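Local coordinates for sensor protein (Vibrio cholerae O1 biovar El Tor, PDB 3MXQ) that probably acts as a sensor histidine kinase that passes phosphate from ATP to a protein histidine, this piece being its PAS sensor domain with a long N-terminal helix, at residues N48-F51 and E52-I56; L78-K81 and I82-L86. All coordinates share one frame; numbering follows the deposited sequence.

Interaction 1 of 2, residues N48-F51 and E52-I56; sequences NEYF and ESRVI
Tyr50 and Arg54 meet because their torsions let the ring and the end of the arginine converge on one side of the short helix 49-53: Tyr50 carries CG opposite its backbone N (chi1 -171°), while Arg54 carries CG beside its own N (chi1 -61°). An extended chi2 then takes the arginine CD to the tyrosine ring, 4.1 Å from the ring centroid, in an off-centre CH-pi contact. The bend at chi3 (37°) turns the guanidinium toward the phenol; it stands almost perpendicular to the ring, and NH1 gives a bent hydrogen bond of 3.1 Å to Tyr50 OH. Arginine suits this place because its methylenes can cover an aromatic ring while its charged end reaches further: NH1 also forms a salt bridge with Asp143.

Backbone bonds hold the turn. Glu52 N bonds to the carbonyl O of Asn48, the residue just before the helix, at 3.2 Å, and Ser53 N to Glu49 O at 3.1 Å. Arg54 N to Phe51 O, at 3.1 Å, is a three-residue link. Serine fits here because its small hydroxyl folds back on the main chain: Ser53 OG donates to Tyr50 O at 2.8 Å, from above the carbonyl plane. On another side, Phe51 CE2 lies 3.9 Å from Val55 CG1, an apolar pair whose phenylalanine is buried.

Glu49 forms a salt bridge with Arg54 of the second subunit, and Tyr50 OH hydrogen-bonds to Glu49 of that subunit, so this polar cluster lies at a subunit interface. Within the chain, Phe51 packs on Ala34 and Cys36, and both Phe51 and Val55 touch Met62, so the apolar side of the helix packs against strand 34-39 and helix 59-62.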
loop_
_atom_site.group_PDB
_atom_site.type_symbol
_atom_site.label_atom_id
_atom_site.label_comp_id
_atom_site.label_asym_id
_atom_site.label_seq_id
_atom_site.Cartn_x
_atom_site.Cartn_y
_atom_site.Cartn_z
ATOM N N ASN A 48 9.976 2.557 -12.074
ATOM C CA ASN A 48 8.722 3.205 -11.640
ATOM C C ASN A 48 8.116 4.200 -12.592
ATOM O O ASN A 48 8.830 4.946 -13.258
ATOM C CB ASN A 48 9.025 4.071 -10.429
ATOM C CG ASN A 48 8.587 3.461 -9.172
ATOM O OD1 ASN A 48 8.106 2.336 -9.152
ATOM N ND2 ASN A 48 8.745 4.194 -8.090
ATOM N N GLU A 49 6.792 4.267 -12.575
ATOM C CA GLU A 49 6.038 5.383 -13.143
ATOM C C GLU A 49 6.422 6.645 -12.373
ATOM O O GLU A 49 6.635 7.688 -12.961
ATOM C CB GLU A 49 4.520 5.116 -13.030
ATOM C CG GLU A 49 3.620 6.029 -13.888
ATOM C CD GLU A 49 2.134 5.584 -13.930
ATOM O OE1 GLU A 49 1.813 4.427 -13.523
ATOM O OE2 GLU A 49 1.283 6.403 -14.380
ATOM N N TYR A 50 6.532 6.526 -11.054
ATOM C CA TYR A 50 6.880 7.648 -10.201
ATOM C C TYR A 50 8.265 8.220 -10.520
ATOM O O TYR A 50 8.467 9.431 -10.424
ATOM C CB TYR A 50 6.788 7.244 -8.735
ATOM C CG TYR A 50 6.921 8.405 -7.787
ATOM C CD1 TYR A 50 5.857 9.272 -7.563
ATOM C CD2 TYR A 50 8.117 8.641 -7.115
ATOM C CE1 TYR A 50 5.978 10.352 -6.691
ATOM C CE2 TYR A 50 8.256 9.712 -6.231
ATOM C CZ TYR A 50 7.184 10.563 -6.025
ATOM O OH TYR A 50 7.318 11.632 -5.165
ATOM N N PHE A 51 9.203 7.349 -10.895
ATOM C CA PHE A 51 10.546 7.749 -11.325
ATOM C C PHE A 51 10.462 8.553 -12.614
ATOM O O PHE A 51 11.020 9.647 -12.681
ATOM C CB PHE A 51 11.428 6.507 -11.527
ATOM C CG PHE A 51 12.909 6.796 -11.687
ATOM C CD1 PHE A 51 13.798 6.511 -10.665
ATOM C CD2 PHE A 51 13.421 7.292 -12.875
ATOM C CE1 PHE A 51 15.171 6.758 -10.813
ATOM C CE2 PHE A 51 14.795 7.543 -13.024
ATOM C CZ PHE A 51 15.659 7.275 -11.997
ATOM N N GLU A 52 9.756 8.019 -13.617
ATOM C CA GLU A 52 9.572 8.693 -14.913
ATOM C C GLU A 52 9.061 10.103 -14.738
ATOM O O GLU A 52 9.607 11.038 -15.314
ATOM C CB GLU A 52 8.570 7.967 -15.804
ATOM C CG GLU A 52 8.939 6.556 -16.192
ATOM C CD GLU A 52 7.863 5.886 -17.049
ATOM O OE1 GLU A 52 7.438 6.505 -18.061
ATOM O OE2 GLU A 52 7.460 4.738 -16.716
ATOM N N SER A 53 8.004 10.241 -13.949
ATOM C CA SER A 53 7.312 11.500 -13.797
ATOM C C SER A 53 8.224 12.593 -13.245
ATOM O O SER A 53 7.963 13.785 -13.446
ATOM C CB SER A 53 6.071 11.327 -12.915
ATOM O OG SER A 53 6.425 10.962 -11.592
ATOM N N ARG A 54 9.311 12.198 -12.591
ATOM C CA ARG A 54 10.181 13.175 -11.942
ATOM C C ARG A 54 11.516 13.428 -12.645
ATOM O O ARG A 54 12.332 14.215 -12.181
ATOM C CB ARG A 54 10.353 12.818 -10.471
ATOM C CG ARG A 54 9.006 12.841 -9.738
ATOM C CD ARG A 54 9.140 12.708 -8.241
ATOM N NE ARG A 54 10.314 13.425 -7.770
ATOM C CZ ARG A 54 10.815 13.317 -6.547
ATOM N NH1 ARG A 54 10.232 12.532 -5.646
ATOM N NH2 ARG A 54 11.907 14.002 -6.229
ATOM N N VAL A 55 11.728 12.778 -13.777
ATOM C CA VAL A 55 12.900 13.040 -14.584
ATOM C C VAL A 55 12.449 13.546 -15.934
ATOM O O VAL A 55 11.282 13.383 -16.304
ATOM C CB VAL A 55 13.796 11.794 -14.750
ATOM C CG1 VAL A 55 14.454 11.443 -13.440
ATOM C CG2 VAL A 55 13.012 10.608 -15.281
ATOM N N ILE A 56 13.376 14.166 -16.659
ATOM C CA ILE A 56 13.113 14.651 -18.012
ATOM C C ILE A 56 12.784 13.510 -18.967
ATOM O O ILE A 56 12.016 13.678 -19.905
ATOM C CB ILE A 56 14.285 15.472 -18.563
ATOM C CG1 ILE A 56 15.618 14.773 -18.271
ATOM C CG2 ILE A 56 14.248 16.878 -17.983
ATOM C CD1 ILE A 56 16.857 15.584 -18.666
#

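Interaction 2 of 2, residues L78-K81 and I82-L86; sequences LKRK and IDTAL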
loop_
_atom_site.group_PDB
_atom_site.type_symbol
_atom_site.label_atom_id
_atom_site.label_comp_id
_atom_site.label_asym_id
_atom_site.label_seq_id
_atom_site.Cartn_x
_atom_site.Cartn_y
_atom_site.Cartn_z
ATOM N N LEU A 78 26.592 7.947 -7.677
ATOM C CA LEU A 78 25.846 6.744 -8.007
ATOM C C LEU A 78 26.712 5.509 -8.197
ATOM O O LEU A 78 26.350 4.426 -7.725
ATOM C CB LEU A 78 25.008 6.970 -9.263
ATOM C CG LEU A 78 23.514 7.225 -9.059
ATOM C CD1 LEU A 78 22.789 7.324 -10.398
ATOM C CD2 LEU A 78 22.906 6.130 -8.205
ATOM N N LYS A 79 27.834 5.662 -8.900
ATOM C CA LYS A 79 28.756 4.556 -9.112
ATOM C C LYS A 79 29.352 4.074 -7.795
ATOM O O LYS A 79 29.513 2.869 -7.590
ATOM C CB LYS A 79 29.859 4.931 -10.090
ATOM C CG LYS A 79 30.639 3.725 -10.621
ATOM C CD LYS A 79 31.656 4.120 -11.687
ATOM C CE LYS A 79 32.233 2.903 -12.378
ATOM N NZ LYS A 79 33.244 2.218 -11.532
ATOM N N ARG A 80 29.662 5.002 -6.894
ATOM C CA ARG A 80 30.208 4.602 -5.610
ATOM C C ARG A 80 29.170 3.823 -4.808
ATOM O O ARG A 80 29.485 2.842 -4.144
ATOM C CB ARG A 80 30.744 5.793 -4.812
ATOM C CG ARG A 80 31.546 5.368 -3.582
ATOM C CD ARG A 80 32.193 6.525 -2.859
ATOM N NE ARG A 80 33.361 7.048 -3.585
ATOM C CZ ARG A 80 34.545 6.429 -3.685
ATOM N NH1 ARG A 80 34.743 5.235 -3.134
ATOM N NH2 ARG A 80 35.528 6.994 -4.364
ATOM N N LYS A 81 27.926 4.265 -4.884
ATOM C CA LYS A 81 26.850 3.596 -4.204
ATOM C C LYS A 81 26.570 2.220 -4.793
ATOM O O LYS A 81 26.473 1.240 -4.054
ATOM C CB LYS A 81 25.606 4.461 -4.234
ATOM C CG LYS A 81 25.739 5.714 -3.436
ATOM C CD LYS A 81 26.013 5.386 -1.997
ATOM C CE LYS A 81 25.523 6.511 -1.108
ATOM N NZ LYS A 81 25.358 6.065 0.304
ATOM N N ILE A 82 26.452 2.136 -6.113
ATOM C CA ILE A 82 26.155 0.862 -6.751
ATOM C C ILE A 82 27.313 -0.116 -6.576
ATOM O O ILE A 82 27.114 -1.304 -6.320
ATOM C CB ILE A 82 25.814 1.049 -8.228
ATOM C CG1 ILE A 82 24.520 1.857 -8.364
ATOM C CG2 ILE A 82 25.639 -0.301 -8.922
ATOM C CD1 ILE A 82 24.427 2.621 -9.656
ATOM N N ASP A 83 28.533 0.396 -6.688
ATOM C CA ASP A 83 29.710 -0.447 -6.555
ATOM C C ASP A 83 29.878 -0.975 -5.138
ATOM O O ASP A 83 30.263 -2.130 -4.956
ATOM C CB ASP A 83 30.949 0.274 -7.069
ATOM C CG ASP A 83 30.966 0.370 -8.593
ATOM O OD1 ASP A 83 30.031 -0.151 -9.234
ATOM O OD2 ASP A 83 31.906 0.961 -9.163
ATOM N N THR A 84 29.545 -0.149 -4.148
ATOM C CA THR A 84 29.538 -0.577 -2.753
ATOM C C THR A 84 28.679 -1.827 -2.609
ATOM O O THR A 84 29.146 -2.852 -2.117
ATOM C CB THR A 84 29.074 0.553 -1.812
ATOM O OG1 THR A 84 29.970 1.656 -1.950
ATOM C CG2 THR A 84 29.082 0.118 -0.359
ATOM N N ALA A 85 27.445 -1.753 -3.085
ATOM C CA ALA A 85 26.563 -2.897 -3.064
ATOM C C ALA A 85 27.210 -4.099 -3.736
ATOM O O ALA A 85 27.154 -5.208 -3.211
ATOM C CB ALA A 85 25.238 -2.557 -3.741
ATOM N N LEU A 86 27.836 -3.863 -4.886
ATOM C CA LEU A 86 28.366 -4.943 -5.707
ATOM C C LEU A 86 29.522 -5.670 -5.048
ATOM O O LEU A 86 29.687 -6.874 -5.263
ATOM C CB LEU A 86 28.776 -4.445 -7.096
ATOM C CG LEU A 86 27.674 -4.034 -8.081
ATOM C CD1 LEU A 86 28.257 -3.413 -9.338
ATOM C CD2 LEU A 86 26.787 -5.204 -8.450
#
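Ile82, Asp83, Thr84 and Ala85 each give their backbone N-H to the carbonyl four residues earlier, in regular alpha-helical geometry, from Ile82 N to Leu78 O at 2.8 Å through Ala85 N to Lys81 O at 3.3 Å. Lys79 and Asp83, one turn apart, form an i to i+4 salt bridge, with NZ 3.0 Å from OD2 and meeting it nearly along the C-O axis. The long lysine is extended until its last torsion (chi4 -77°), which turns the ammonium back to the shorter aspartate, whose OD2 also lies 3.4 Å from the lysine CG. Asp83 uses its other oxygen, OD1, to hydrogen-bond to Tyr42, so the carboxylate joins helix and loop.

Thr84 doubles the grip on Arg80 O: its N bonds at 3.0 Å and its OG1 bonds as well, from opposite faces of the carbonyl plane. With OG1 beside the backbone N and opposite the carbonyl carbon (chi1 -60°), the hydroxyl lies close enough to the preceding turn to reach its carbonyl.

Leucine and isoleucine suit the buried side, where Leu78 CD2 and Ile82 CD1 come within 4.1 Å. Leu78 packs on Leu139 and Ile82 on Val137, both of strand 134-145, while Lys81 and Ala85 lie against strand 118-128, with Lys81 NZ reaching Ser94 of strand 92-95; helix 75-88 thus rests on the sheet.

In the fold
Both contacts are local, one on and around the short helix 49-53, the other within helix 75-88, in the same PAS fold, where helices accompany a five-stranded antiparallel sheet. Interaction 1 comes first along the chain, directly after strand 44-47; interaction 2 follows on helix 75-88, which leads to strand 92-95. Their centres are 22 Å apart, on opposite sides of the chain's centre, and the nearest atoms stay about 7 Å from each other. Helices 59-62 and 67-70 fall between them in sequence. Asn48, Glu49 and Tyr50 also meet the second subunit, whereas residues 78-86 touch no other chain of the assembly, so interaction 1 borders a subunit interface while interaction 2 packs within its own domain.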